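Local coordinates for protein prolyl-tRNA synthetase (Naegleria fowleri, PDB 6UYH) that probably charges its cognate tRNA with proline at the expense of ATP, and is held here in complex with halofuginone and the ATP analogue AMPPNP, at residues V201-G206 with T221-F226; K205-E210 with V478-S483; G433-I438 with W506-R511; N230-Q235 with T467-A472. One frame throughout, in Å; residues are numbered along the deposited sequence.

Interactions 2 and 4 join the class II core to the C-terminal domain; interaction 1 lies within the core and interaction 3 within the C-terminal domain. Interaction 1 is a core hairpin near the ligands, the side chain of Thr-222 about 6 Å from AMPPNP and about 9 Å from halofuginone. Interaction 2 shares Lys-205 and Gly-206 with it, their centres about 10 Å apart, and adds strand 474-479 to the side of strand 204-207 away from strand 219-227. In interaction 3, Trp-506 O accepts from Gln-482 NE2 of interaction 2, and Arg-511 O meets Ala-233 N of interaction 4 at 2.9 Å. Gln-235 of interaction 4 hydrogen-bonds AMPPNP through O and Glu-224 OE1 of interaction 1 through NE2.

Interaction 1 of 4, residues V201-G206 with T221-F226; sequences VPVIKG and TTVETF
Ile-204 O receives the backbone N of Glu-224 at 2.9 Å, nearly straight at 174°, and Ile-204 N returns a bond to Glu-224 O. With the second hydrogen-bonded pair, Gly-206 and Thr-222, this joins strands 204-207 and 219-227 into an antiparallel beta hairpin of the class II synthetase core. Between the two lies the non-hydrogen-bonded pair Lys-205 and Val-223. Their side chains run side by side, Lys-205 CG 4.2 Å from Val-223 CG1, and Lys-205 NZ goes on to a salt bridge with Glu-189. Next to this pair, Val-203 CB sits 4.0 Å from Val-223 CB, while CG1 of Val-203 and CG1 of Val-201 both reach the methyl CG2 of Thr-225, whose OG1 bonds Val-234 O. On the sheet face that carries Ile-204, Glu-224 bends at chi2 (-63°), turning CD aside. Both carboxylate oxygens are then held: Gln-235 serves OE1, and OE2 accepts from Thr-222 OG1 at 2.8 Å on its anti lone pair. At the other end of the contact a water bridges the two segments, donating to Pro-202 O at 2.8 Å and accepting from Phe-226 N at 2.9 Å.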
loop_
_atom_site.group_PDB
_atom_site.type_symbol
_atom_site.label_atom_id
_atom_site.label_comp_id
_atom_site.label_asym_id
_atom_site.label_seq_id
_atom_site.Cartn_x
_atom_site.Cartn_y
_atom_site.Cartn_z
ATOM N N VAL A 201 -6.202 -12.641 -19.105
ATOM C CA VAL A 201 -5.770 -14.019 -18.869
ATOM C C VAL A 201 -7.005 -14.864 -18.567
ATOM O O VAL A 201 -7.749 -14.544 -17.634
ATOM C CB VAL A 201 -4.763 -14.119 -17.712
ATOM C CG1 VAL A 201 -4.551 -15.590 -17.337
ATOM C CG2 VAL A 201 -3.431 -13.461 -18.086
ATOM N N PRO A 202 -7.243 -15.955 -19.289
ATOM C CA PRO A 202 -8.414 -16.788 -19.002
ATOM C C PRO A 202 -8.170 -17.686 -17.799
ATOM O O PRO A 202 -7.035 -18.067 -17.500
ATOM C CB PRO A 202 -8.575 -17.613 -20.286
ATOM C CG PRO A 202 -7.165 -17.783 -20.774
ATOM C CD PRO A 202 -6.478 -16.456 -20.443
ATOM N N VAL A 203 -9.262 -18.030 -17.103
ATOM C CA VAL A 203 -9.166 -18.819 -15.880
ATOM C C VAL A 203 -10.152 -19.972 -15.940
ATOM O O VAL A 203 -11.108 -19.974 -16.720
ATOM C CB VAL A 203 -9.432 -18.001 -14.588
ATOM C CG1 VAL A 203 -8.530 -16.780 -14.489
ATOM C CG2 VAL A 203 -10.888 -17.610 -14.488
ATOM N N ILE A 204 -9.905 -20.958 -15.081
ATOM C CA ILE A 204 -10.834 -22.053 -14.827
ATOM C C ILE A 204 -11.107 -22.076 -13.332
ATOM O O ILE A 204 -10.169 -22.188 -12.532
ATOM C CB ILE A 204 -10.275 -23.408 -15.280
ATOM C CG1 ILE A 204 -10.009 -23.405 -16.784
ATOM C CG2 ILE A 204 -11.271 -24.509 -14.930
ATOM C CD1 ILE A 204 -9.221 -24.612 -17.245
ATOM N N LYS A 205 -12.380 -21.971 -12.955
ATOM C CA LYS A 205 -12.768 -22.034 -11.551
ATOM C C LYS A 205 -12.932 -23.484 -11.117
ATOM O O LYS A 205 -13.527 -24.286 -11.826
ATOM C CB LYS A 205 -14.095 -21.309 -11.333
ATOM C CG LYS A 205 -14.062 -19.812 -11.489
ATOM C CD LYS A 205 -15.497 -19.294 -11.398
ATOM C CE LYS A 205 -15.555 -17.762 -11.411
ATOM N NZ LYS A 205 -16.984 -17.324 -11.392
ATOM N N GLY A 206 -12.460 -23.800 -9.917
ATOM C CA GLY A 206 -12.664 -25.144 -9.415
ATOM C C GLY A 206 -12.436 -25.182 -7.922
ATOM O O GLY A 206 -12.042 -24.193 -7.304
ATOM N N THR A 221 -11.503 -22.933 -2.979
ATOM C CA THR A 221 -11.723 -22.698 -4.398
ATOM C C THR A 221 -10.526 -21.947 -4.967
ATOM O O THR A 221 -9.793 -21.269 -4.240
ATOM C CB THR A 221 -13.027 -21.913 -4.672
ATOM O OG1 THR A 221 -12.924 -20.573 -4.157
ATOM C CG2 THR A 221 -14.231 -22.626 -4.035
ATOM N N THR A 222 -10.311 -22.103 -6.275
ATOM C CA THR A 222 -9.150 -21.525 -6.940
ATOM C C THR A 222 -9.549 -21.057 -8.331
ATOM O O THR A 222 -10.516 -21.556 -8.907
ATOM C CB THR A 222 -8.000 -22.564 -7.025
ATOM O OG1 THR A 222 -6.882 -22.010 -7.722
ATOM C CG2 THR A 222 -8.458 -23.829 -7.748
ATOM N N VAL A 223 -8.815 -20.078 -8.862
ATOM C CA VAL A 223 -8.814 -19.805 -10.299
ATOM C C VAL A 223 -7.492 -20.322 -10.854
ATOM O O VAL A 223 -6.414 -19.866 -10.453
ATOM C CB VAL A 223 -9.023 -18.315 -10.623
ATOM C CG1 VAL A 223 -10.498 -17.944 -10.442
ATOM C CG2 VAL A 223 -8.141 -17.410 -9.741
ATOM N N GLU A 224 -7.574 -21.304 -11.740
ATOM C CA GLU A 224 -6.390 -21.867 -12.379
ATOM C C GLU A 224 -6.095 -21.128 -13.673
ATOM O O GLU A 224 -7.013 -20.786 -14.424
ATOM C CB GLU A 224 -6.588 -23.350 -12.668
ATOM C CG GLU A 224 -6.693 -24.187 -11.399
ATOM C CD GLU A 224 -5.422 -24.133 -10.581
ATOM O OE1 GLU A 224 -4.364 -24.547 -11.112
ATOM O OE2 GLU A 224 -5.472 -23.654 -9.425
ATOM N N THR A 225 -4.809 -20.878 -13.922
ATOM C CA THR A 225 -4.338 -20.268 -15.159
ATOM C C THR A 225 -3.329 -21.206 -15.801
ATOM O O THR A 225 -2.877 -22.178 -15.186
ATOM C CB THR A 225 -3.705 -18.889 -14.923
ATOM O OG1 THR A 225 -2.551 -19.028 -14.091
ATOM C CG2 THR A 225 -4.699 -17.922 -14.242
ATOM N N PHE A 226 -2.982 -20.921 -17.055
ATOM C CA PHE A 226 -2.229 -21.881 -17.854
ATOM C C PHE A 226 -1.132 -21.192 -18.651
ATOM O O PHE A 226 -1.392 -20.208 -19.350
ATOM C CB PHE A 226 -3.157 -22.632 -18.809
ATOM C CG PHE A 226 -2.458 -23.639 -19.676
ATOM C CD1 PHE A 226 -1.854 -24.766 -19.119
ATOM C CD2 PHE A 226 -2.431 -23.484 -21.056
ATOM C CE1 PHE A 226 -1.224 -25.718 -19.933
ATOM C CE2 PHE A 226 -1.809 -24.445 -21.874
ATOM C CZ PHE A 226 -1.208 -25.557 -21.297
HETATM O O HOH W 1 -4.528 -18.904 -18.392
#

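Interaction 2 of 4, residues K205-E210 with V478-S483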
loop_
_atom_site.group_PDB
_atom_site.type_symbol
_atom_site.label_atom_id
_atom_site.label_comp_id
_atom_site.label_asym_id
_atom_site.label_seq_id
_atom_site.Cartn_x
_atom_site.Cartn_y
_atom_site.Cartn_z
ATOM N N LYS A 205 -12.380 -21.971 -12.955
ATOM C CA LYS A 205 -12.768 -22.034 -11.551
ATOM C C LYS A 205 -12.932 -23.484 -11.117
ATOM O O LYS A 205 -13.527 -24.286 -11.826
ATOM C CB LYS A 205 -14.095 -21.309 -11.333
ATOM C CG LYS A 205 -14.062 -19.812 -11.489
ATOM C CD LYS A 205 -15.497 -19.294 -11.398
ATOM C CE LYS A 205 -15.555 -17.762 -11.411
ATOM N NZ LYS A 205 -16.984 -17.324 -11.392
ATOM N N GLY A 206 -12.460 -23.800 -9.917
ATOM C CA GLY A 206 -12.664 -25.144 -9.415
ATOM C C GLY A 206 -12.436 -25.182 -7.922
ATOM O O GLY A 206 -12.042 -24.193 -7.304
ATOM N N THR A 207 -12.714 -26.343 -7.341
ATOM C CA THR A 207 -12.359 -26.603 -5.955
ATOM C C THR A 207 -11.074 -27.422 -5.915
ATOM O O THR A 207 -10.831 -28.253 -6.788
ATOM C CB THR A 207 -13.473 -27.364 -5.230
ATOM O OG1 THR A 207 -13.713 -28.592 -5.916
ATOM C CG2 THR A 207 -14.756 -26.559 -5.229
ATOM N N LYS A 208 -10.256 -27.185 -4.898
ATOM C CA LYS A 208 -9.070 -28.006 -4.709
ATOM C C LYS A 208 -9.425 -29.344 -4.064
ATOM O O LYS A 208 -10.433 -29.481 -3.361
ATOM C CB LYS A 208 -8.036 -27.268 -3.858
ATOM C CG LYS A 208 -7.388 -26.113 -4.579
ATOM C CD LYS A 208 -6.228 -25.575 -3.769
ATOM C CE LYS A 208 -5.653 -24.324 -4.398
ATOM N NZ LYS A 208 -4.492 -23.835 -3.611
ATOM N N THR A 209 -8.602 -30.357 -4.348
ATOM C CA THR A 209 -8.766 -31.652 -3.703
ATOM C C THR A 209 -8.356 -31.579 -2.229
ATOM O O THR A 209 -7.771 -30.597 -1.768
ATOM C CB THR A 209 -7.924 -32.706 -4.412
ATOM O OG1 THR A 209 -6.550 -32.305 -4.348
ATOM C CG2 THR A 209 -8.330 -32.805 -5.865
ATOM N N GLU A 210 -8.632 -32.661 -1.496
ATOM C CA GLU A 210 -8.320 -32.669 -0.068
ATOM C C GLU A 210 -6.829 -32.442 0.180
ATOM O O GLU A 210 -6.448 -31.772 1.147
ATOM C CB GLU A 210 -8.784 -33.980 0.566
ATOM C CG GLU A 210 -10.300 -34.125 0.619
ATOM C CD GLU A 210 -10.972 -32.981 1.363
ATOM O OE1 GLU A 210 -10.550 -32.688 2.502
ATOM O OE2 GLU A 210 -11.912 -32.368 0.805
ATOM N N VAL A 478 -10.909 -29.433 -9.187
ATOM C CA VAL A 478 -12.111 -30.078 -9.704
ATOM C C VAL A 478 -13.002 -28.972 -10.267
ATOM O O VAL A 478 -13.559 -28.175 -9.479
ATOM C CB VAL A 478 -12.828 -30.885 -8.614
ATOM C CG1 VAL A 478 -14.060 -31.573 -9.188
ATOM C CG2 VAL A 478 -11.869 -31.903 -7.993
ATOM N N PRO A 479 -13.125 -28.844 -11.586
ATOM C CA PRO A 479 -13.855 -27.699 -12.155
ATOM C C PRO A 479 -15.266 -27.582 -11.592
ATOM O O PRO A 479 -15.978 -28.582 -11.460
ATOM C CB PRO A 479 -13.871 -28.011 -13.655
ATOM C CG PRO A 479 -12.627 -28.818 -13.878
ATOM C CD PRO A 479 -12.496 -29.676 -12.630
ATOM N N LEU A 480 -15.661 -26.343 -11.239
ATOM C CA LEU A 480 -17.019 -26.102 -10.752
ATOM C C LEU A 480 -18.065 -26.501 -11.783
ATOM O O LEU A 480 -19.098 -27.094 -11.438
ATOM C CB LEU A 480 -17.210 -24.623 -10.387
ATOM C CG LEU A 480 -16.290 -24.011 -9.345
ATOM C CD1 LEU A 480 -16.751 -22.595 -9.054
ATOM C CD2 LEU A 480 -16.295 -24.854 -8.084
ATOM N N ASP A 481 -17.837 -26.151 -13.045
ATOM C CA ASP A 481 -18.792 -26.421 -14.117
ATOM C C ASP A 481 -18.378 -27.719 -14.804
ATOM O O ASP A 481 -17.409 -27.746 -15.564
ATOM C CB ASP A 481 -18.820 -25.251 -15.098
ATOM C CG ASP A 481 -19.889 -25.398 -16.166
ATOM O OD1 ASP A 481 -20.552 -26.459 -16.246
ATOM O OD2 ASP A 481 -20.061 -24.434 -16.938
ATOM N N GLN A 482 -19.104 -28.804 -14.522
ATOM C CA GLN A 482 -18.839 -30.100 -15.138
ATOM C C GLN A 482 -19.789 -30.406 -16.293
ATOM O O GLN A 482 -19.776 -31.530 -16.814
ATOM C CB GLN A 482 -18.927 -31.217 -14.080
ATOM C CG GLN A 482 -18.005 -30.986 -12.881
ATOM C CD GLN A 482 -16.848 -31.973 -12.807
ATOM O OE1 GLN A 482 -16.989 -33.141 -13.170
ATOM N NE2 GLN A 482 -15.693 -31.500 -12.334
ATOM N N SER A 483 -20.584 -29.423 -16.733
ATOM C CA SER A 483 -21.713 -29.714 -17.614
ATOM C C SER A 483 -21.275 -30.130 -19.013
ATOM O O SER A 483 -22.022 -30.833 -19.700
ATOM C CB SER A 483 -22.642 -28.501 -17.703
ATOM O OG SER A 483 -21.979 -27.408 -18.311
HETATM O O HOH W 2 -15.425 -24.595 -13.819
HETATM O O HOH W 3 -15.968 -28.913 -7.440
#
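Gly-206 and Pro-479 bring their CA atoms within 3.9 Å of each other, a short spacing even for a non-hydrogen-bonded antiparallel pair. Having no side chain, Gly-206 lets strand 474-479 of the C-terminal domain lie close against the edge of strand 204-207, and Val-478 O comes to 3.2 Å from Gly-206 CA. Backbone bonds flank the pair. Val-478 N donates to Thr-207 O at 2.7 Å, nearly straight at 172°, and Thr-207 N donates back to Val-478 O; on the other side Leu-480 N reaches Lys-205 O. Leu-480 then straddles the glycine: its CD1 packs on Lys-205 CB and its CD2 meets Thr-207 CG2, each at 3.7 Å, while Phe-185 and Leu-188 of helix 177-198 pack on the same leucine. Thr-207 OG1, placed between the backbone N and carbonyl carbon (chi1 58°), touches Val-478 CB at 3.6 Å.

The looser side is wet. One water donates to Lys-205 O at 2.8 Å and accepts from Asp-481 N; another lies 2.7 Å from Thr-207 OG1 and donates to Val-478 O. Beyond them the chain turns outward through exposed Asp-481, whose OD1 accepts Ser-483 N in an Asx turn and also takes a bond from Ser-483 OG, and Gln-482 NE2 donates in its amide plane to Pro-479 O. The direct polar bonds across the contact are main-chain ones, so the join is largely backbone pairing, with apolar side chains on one side and water sharing the carbonyls of Lys-205 and Val-478.

Interaction 3 of 4, residues G433-I438 with W506-R511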
loop_
_atom_site.group_PDB
_atom_site.type_symbol
_atom_site.label_atom_id
_atom_site.label_comp_id
_atom_site.label_asym_id
_atom_site.label_seq_id
_atom_site.Cartn_x
_atom_site.Cartn_y
_atom_site.Cartn_z
ATOM N N GLY A 433 2.581 -31.449 -22.971
ATOM C CA GLY A 433 2.313 -30.118 -22.453
ATOM C C GLY A 433 0.856 -29.749 -22.310
ATOM O O GLY A 433 0.507 -28.573 -22.430
ATOM N N ASN A 434 -0.008 -30.718 -22.050
ATOM C CA ASN A 434 -1.430 -30.473 -21.893
ATOM C C ASN A 434 -1.840 -30.599 -20.437
ATOM O O ASN A 434 -1.155 -31.225 -19.622
ATOM C CB ASN A 434 -2.251 -31.457 -22.733
ATOM C CG ASN A 434 -1.987 -31.321 -24.210
ATOM O OD1 ASN A 434 -2.468 -30.388 -24.844
ATOM N ND2 ASN A 434 -1.224 -32.264 -24.778
ATOM N N MET A 435 -2.966 -29.967 -20.113
ATOM C CA MET A 435 -3.705 -30.295 -18.910
ATOM C C MET A 435 -4.684 -31.410 -19.240
ATOM O O MET A 435 -5.163 -31.516 -20.371
ATOM C CB MET A 435 -4.450 -29.076 -18.374
ATOM C CG MET A 435 -3.538 -27.902 -18.118
ATOM S SD MET A 435 -4.410 -26.595 -17.236
ATOM C CE MET A 435 -5.268 -25.800 -18.587
ATOM N N CYS A 436 -4.976 -32.241 -18.239
ATOM C CA CYS A 436 -5.714 -33.477 -18.440
ATOM C C CYS A 436 -6.937 -33.514 -17.537
ATOM O O CYS A 436 -6.828 -33.273 -16.333
ATOM C CB CYS A 436 -4.837 -34.692 -18.143
ATOM S SG CYS A 436 -3.314 -34.724 -19.102
ATOM N N LEU A 437 -8.086 -33.854 -18.118
ATOM C CA LEU A 437 -9.295 -34.110 -17.352
ATOM C C LEU A 437 -9.383 -35.610 -17.125
ATOM O O LEU A 437 -9.423 -36.383 -18.091
ATOM C CB LEU A 437 -10.541 -33.605 -18.080
ATOM C CG LEU A 437 -10.913 -32.128 -18.015
ATOM C CD1 LEU A 437 -11.974 -31.838 -19.078
ATOM C CD2 LEU A 437 -11.417 -31.755 -16.627
ATOM N N ILE A 438 -9.374 -36.024 -15.861
ATOM C CA ILE A 438 -9.354 -37.455 -15.561
ATOM C C ILE A 438 -10.586 -37.834 -14.745
ATOM O O ILE A 438 -11.112 -37.007 -13.983
ATOM C CB ILE A 438 -8.066 -37.865 -14.822
ATOM C CG1 ILE A 438 -7.997 -37.237 -13.426
ATOM C CG2 ILE A 438 -6.846 -37.496 -15.639
ATOM C CD1 ILE A 438 -6.980 -37.912 -12.513
ATOM N N TRP A 506 -15.001 -35.252 -12.685
ATOM C CA TRP A 506 -13.784 -35.062 -13.453
ATOM C C TRP A 506 -12.878 -34.086 -12.728
ATOM O O TRP A 506 -13.347 -33.058 -12.228
ATOM C CB TRP A 506 -14.093 -34.515 -14.849
ATOM C CG TRP A 506 -14.822 -35.478 -15.738
ATOM C CD1 TRP A 506 -16.172 -35.593 -15.879
ATOM C CD2 TRP A 506 -14.235 -36.430 -16.637
ATOM N NE1 TRP A 506 -16.467 -36.568 -16.810
ATOM C CE2 TRP A 506 -15.295 -37.097 -17.287
ATOM C CE3 TRP A 506 -12.916 -36.787 -16.951
ATOM C CZ2 TRP A 506 -15.080 -38.106 -18.234
ATOM C CZ3 TRP A 506 -12.701 -37.788 -17.893
ATOM C CH2 TRP A 506 -13.782 -38.437 -18.520
ATOM N N ALA A 507 -11.594 -34.416 -12.656
ATOM C CA ALA A 507 -10.594 -33.529 -12.075
ATOM C C ALA A 507 -9.575 -33.100 -13.123
ATOM O O ALA A 507 -9.193 -33.875 -14.009
ATOM C CB ALA A 507 -9.874 -34.203 -10.897
ATOM N N LEU A 508 -9.114 -31.855 -12.997
ATOM C CA LEU A 508 -8.071 -31.321 -13.862
ATOM C C LEU A 508 -6.717 -31.536 -13.190
ATOM O O LEU A 508 -6.500 -31.097 -12.052
ATOM C CB LEU A 508 -8.330 -29.838 -14.137
ATOM C CG LEU A 508 -7.571 -29.185 -15.292
ATOM C CD1 LEU A 508 -8.042 -29.726 -16.625
ATOM C CD2 LEU A 508 -7.719 -27.641 -15.217
ATOM N N PHE A 509 -5.832 -32.259 -13.877
ATOM C CA PHE A 509 -4.483 -32.551 -13.428
ATOM C C PHE A 509 -3.500 -32.019 -14.457
ATOM O O PHE A 509 -3.799 -31.976 -15.656
ATOM C CB PHE A 509 -4.255 -34.072 -13.265
ATOM C CG PHE A 509 -4.656 -34.611 -11.921
ATOM C CD1 PHE A 509 -5.992 -34.642 -11.543
ATOM C CD2 PHE A 509 -3.696 -35.092 -11.037
ATOM C CE1 PHE A 509 -6.365 -35.143 -10.310
ATOM C CE2 PHE A 509 -4.066 -35.593 -9.788
ATOM C CZ PHE A 509 -5.402 -35.619 -9.428
ATOM N N GLY A 510 -2.314 -31.651 -13.996
ATOM C CA GLY A 510 -1.309 -31.153 -14.919
ATOM C C GLY A 510 -0.018 -30.832 -14.199
ATOM O O GLY A 510 0.070 -30.884 -12.968
ATOM N N ARG A 511 1.005 -30.531 -14.998
ATOM C CA ARG A 511 2.211 -29.929 -14.452
ATOM C C ARG A 511 1.897 -28.518 -13.968
ATOM O O ARG A 511 0.941 -27.884 -14.416
ATOM C CB ARG A 511 3.323 -29.901 -15.501
ATOM C CG ARG A 511 3.680 -31.295 -16.022
ATOM C CD ARG A 511 3.585 -31.358 -17.542
ATOM N NE ARG A 511 4.450 -30.376 -18.193
ATOM C CZ ARG A 511 5.662 -30.644 -18.672
ATOM N NH1 ARG A 511 6.372 -29.678 -19.248
ATOM N NH2 ARG A 511 6.162 -31.875 -18.584
HETATM O O HOH W 4 0.156 -29.769 -17.836
#
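Ile-438 lays its CD1 over one face of the Phe-509 ring, 3.5 Å above the plane and offset toward the rim, a CH-pi contact. With chi1 at 66°, CG1 of Ile-438 stands between the backbone N and carbonyl carbon, and from there it also lies near Ala-507 O. On the reverse face of the sheet, Leu-437 CD2 touches Leu-508 CD1 at 3.9 Å, and Met-435 SD meets the other branch, CD2, at 4.0 Å. Trp-506 brings CE3 to 3.4 Å from Ile-438 C, with its ring edge near Leu-437 O; its NE1 bonds Pro-486 O.

Behind these side chains, Cys-436 pairs with Phe-509 and Ile-438 with Ala-507 through two bonds each, Phe-509 N to Cys-436 O being nearly straight at 174°. Farther along, a water links Asn-434 O to Arg-511 N. Phe-426 of helix 423-431 packs on Cys-436, Ile-438 and Phe-509; that helix ends in a Schellman motif at Gly-433, two residues before the strand. Strand 435-440 lies between parallel strand 417-419 and antiparallel strand 505-512, with helix 423-431 against one face, in the mixed alpha/beta fold of the C-terminal prolyl-tRNA synthetase domain.

Interaction 4 of 4, residues N230-Q235 with T467-A472; sequences NGRAVQ and TGLTGA
Arg-232 grips Thr-470 O end-on with two nitrogens, NH1 at 2.9 Å and NH2 at 3.2 Å. The oxygen lies close to the guanidinium plane, but the two donors come from the same face of the carbonyl: NH1 is tilted 23° from its plane, and the more bent bond from NH2 arrives well above it. The rest of the guanidinium is also engaged. NE forms a salt bridge with Asp-464 and NH1 also donates to Ser-512 O, so that helix 462-466, the chain end and the 467-472 loop converge on one buried arginine.

An extended chain from CG to NE, with chi3 at 177°, carries the group out of strand 232-243 to this loop. Leu-469 crosses it obliquely: its CB lies over one guanidinium face, 3.5 Å above the plane and displaced toward the rim, and its CD1 approaches NE at 3.6 Å. Asn-230 ND2 lies more loosely by the same methyl and is bonded to Tyr-513 OH. The loop has supports of its own, since Gly-468 closes helix 462-466 in a Schellman motif and Thr-470 OG1 accepts Ala-472 N at 3.2 Å in an ST turn.

A cation with bonds from all three nitrogens and a leucine across one face is fixed in rotation, and the carboxylate of Asp-464 would be expected to offset its charge where core and C-terminal domain meet.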
loop_
_atom_site.group_PDB
_atom_site.type_symbol
_atom_site.label_atom_id
_atom_site.label_comp_id
_atom_site.label_asym_id
_atom_site.label_seq_id
_atom_site.Cartn_x
_atom_site.Cartn_y
_atom_site.Cartn_z
ATOM N N ASN A 230 5.341 -23.843 -21.697
ATOM C CA ASN A 230 5.842 -25.079 -21.106
ATOM C C ASN A 230 4.733 -25.954 -20.535
ATOM O O ASN A 230 5.027 -26.926 -19.831
ATOM C CB ASN A 230 6.908 -24.788 -20.041
ATOM C CG ASN A 230 6.419 -23.878 -18.937
ATOM O OD1 ASN A 230 5.270 -23.443 -18.927
ATOM N ND2 ASN A 230 7.305 -23.586 -17.983
ATOM N N GLY A 231 3.475 -25.659 -20.854
ATOM C CA GLY A 231 2.373 -26.547 -20.487
ATOM C C GLY A 231 2.154 -26.699 -18.997
ATOM O O GLY A 231 1.905 -27.817 -18.519
ATOM N N ARG A 232 2.218 -25.596 -18.251
ATOM C CA ARG A 232 2.140 -25.620 -16.798
ATOM C C ARG A 232 1.013 -24.732 -16.307
ATOM O O ARG A 232 0.841 -23.609 -16.783
ATOM C CB ARG A 232 3.442 -25.155 -16.156
ATOM C CG ARG A 232 4.570 -26.076 -16.465
ATOM C CD ARG A 232 5.819 -25.790 -15.671
ATOM N NE ARG A 232 6.783 -26.815 -16.047
ATOM C CZ ARG A 232 7.051 -27.899 -15.329
ATOM N NH1 ARG A 232 6.452 -28.090 -14.154
ATOM N NH2 ARG A 232 7.928 -28.780 -15.791
ATOM N N ALA A 233 0.266 -25.241 -15.338
ATOM C CA ALA A 233 -0.754 -24.446 -14.686
ATOM C C ALA A 233 -0.124 -23.580 -13.601
ATOM O O ALA A 233 0.944 -23.894 -13.063
ATOM C CB ALA A 233 -1.828 -25.353 -14.087
ATOM N N VAL A 234 -0.793 -22.472 -13.292
ATOM C CA VAL A 234 -0.423 -21.606 -12.179
ATOM C C VAL A 234 -1.672 -21.370 -11.340
ATOM O O VAL A 234 -2.694 -20.902 -11.856
ATOM C CB VAL A 234 0.171 -20.267 -12.652
ATOM C CG1 VAL A 234 0.381 -19.319 -11.465
ATOM C CG2 VAL A 234 1.475 -20.487 -13.402
ATOM N N GLN A 235 -1.586 -21.683 -10.047
ATOM C CA GLN A 235 -2.675 -21.400 -9.119
ATOM C C GLN A 235 -2.782 -19.891 -8.940
ATOM O O GLN A 235 -1.891 -19.260 -8.356
ATOM C CB GLN A 235 -2.424 -22.128 -7.800
ATOM C CG GLN A 235 -2.668 -23.647 -7.861
ATOM C CD GLN A 235 -1.694 -24.402 -8.783
ATOM O OE1 GLN A 235 -0.479 -24.385 -8.574
ATOM N NE2 GLN A 235 -2.233 -25.070 -9.802
ATOM N N THR A 467 14.708 -24.327 -13.466
ATOM C CA THR A 467 13.786 -23.512 -12.684
ATOM C C THR A 467 13.270 -24.257 -11.446
ATOM O O THR A 467 12.409 -23.740 -10.723
ATOM C CB THR A 467 12.633 -23.044 -13.592
ATOM O OG1 THR A 467 13.184 -22.428 -14.762
ATOM C CG2 THR A 467 11.727 -22.014 -12.919
ATOM N N GLY A 468 13.806 -25.444 -11.172
ATOM C CA GLY A 468 13.394 -26.220 -10.021
ATOM C C GLY A 468 12.060 -26.910 -10.166
ATOM O O GLY A 468 11.492 -27.353 -9.162
ATOM N N LEU A 469 11.537 -27.016 -11.382
ATOM C CA LEU A 469 10.217 -27.590 -11.594
ATOM C C LEU A 469 10.307 -29.109 -11.745
ATOM O O LEU A 469 11.383 -29.686 -11.878
ATOM C CB LEU A 469 9.567 -26.951 -12.819
ATOM C CG LEU A 469 9.533 -25.419 -12.781
ATOM C CD1 LEU A 469 9.138 -24.838 -14.132
ATOM C CD2 LEU A 469 8.580 -24.922 -11.692
ATOM N N THR A 470 9.148 -29.757 -11.721
ATOM C CA THR A 470 9.068 -31.196 -11.900
ATOM C C THR A 470 8.133 -31.524 -13.057
ATOM O O THR A 470 7.240 -30.746 -13.409
ATOM C CB THR A 470 8.580 -31.900 -10.623
ATOM O OG1 THR A 470 8.580 -33.314 -10.834
ATOM C CG2 THR A 470 7.174 -31.462 -10.276
ATOM N N GLY A 471 8.358 -32.690 -13.657
ATOM C CA GLY A 471 7.435 -33.194 -14.644
ATOM C C GLY A 471 6.231 -33.897 -14.070
ATOM O O GLY A 471 5.358 -34.325 -14.826
ATOM N N ALA A 472 6.155 -34.023 -12.746
ATOM C CA ALA A 472 5.036 -34.708 -12.119
ATOM C C ALA A 472 3.741 -33.936 -12.329
ATOM O O ALA A 472 3.719 -32.704 -12.362
ATOM C CB ALA A 472 5.283 -34.885 -10.623
#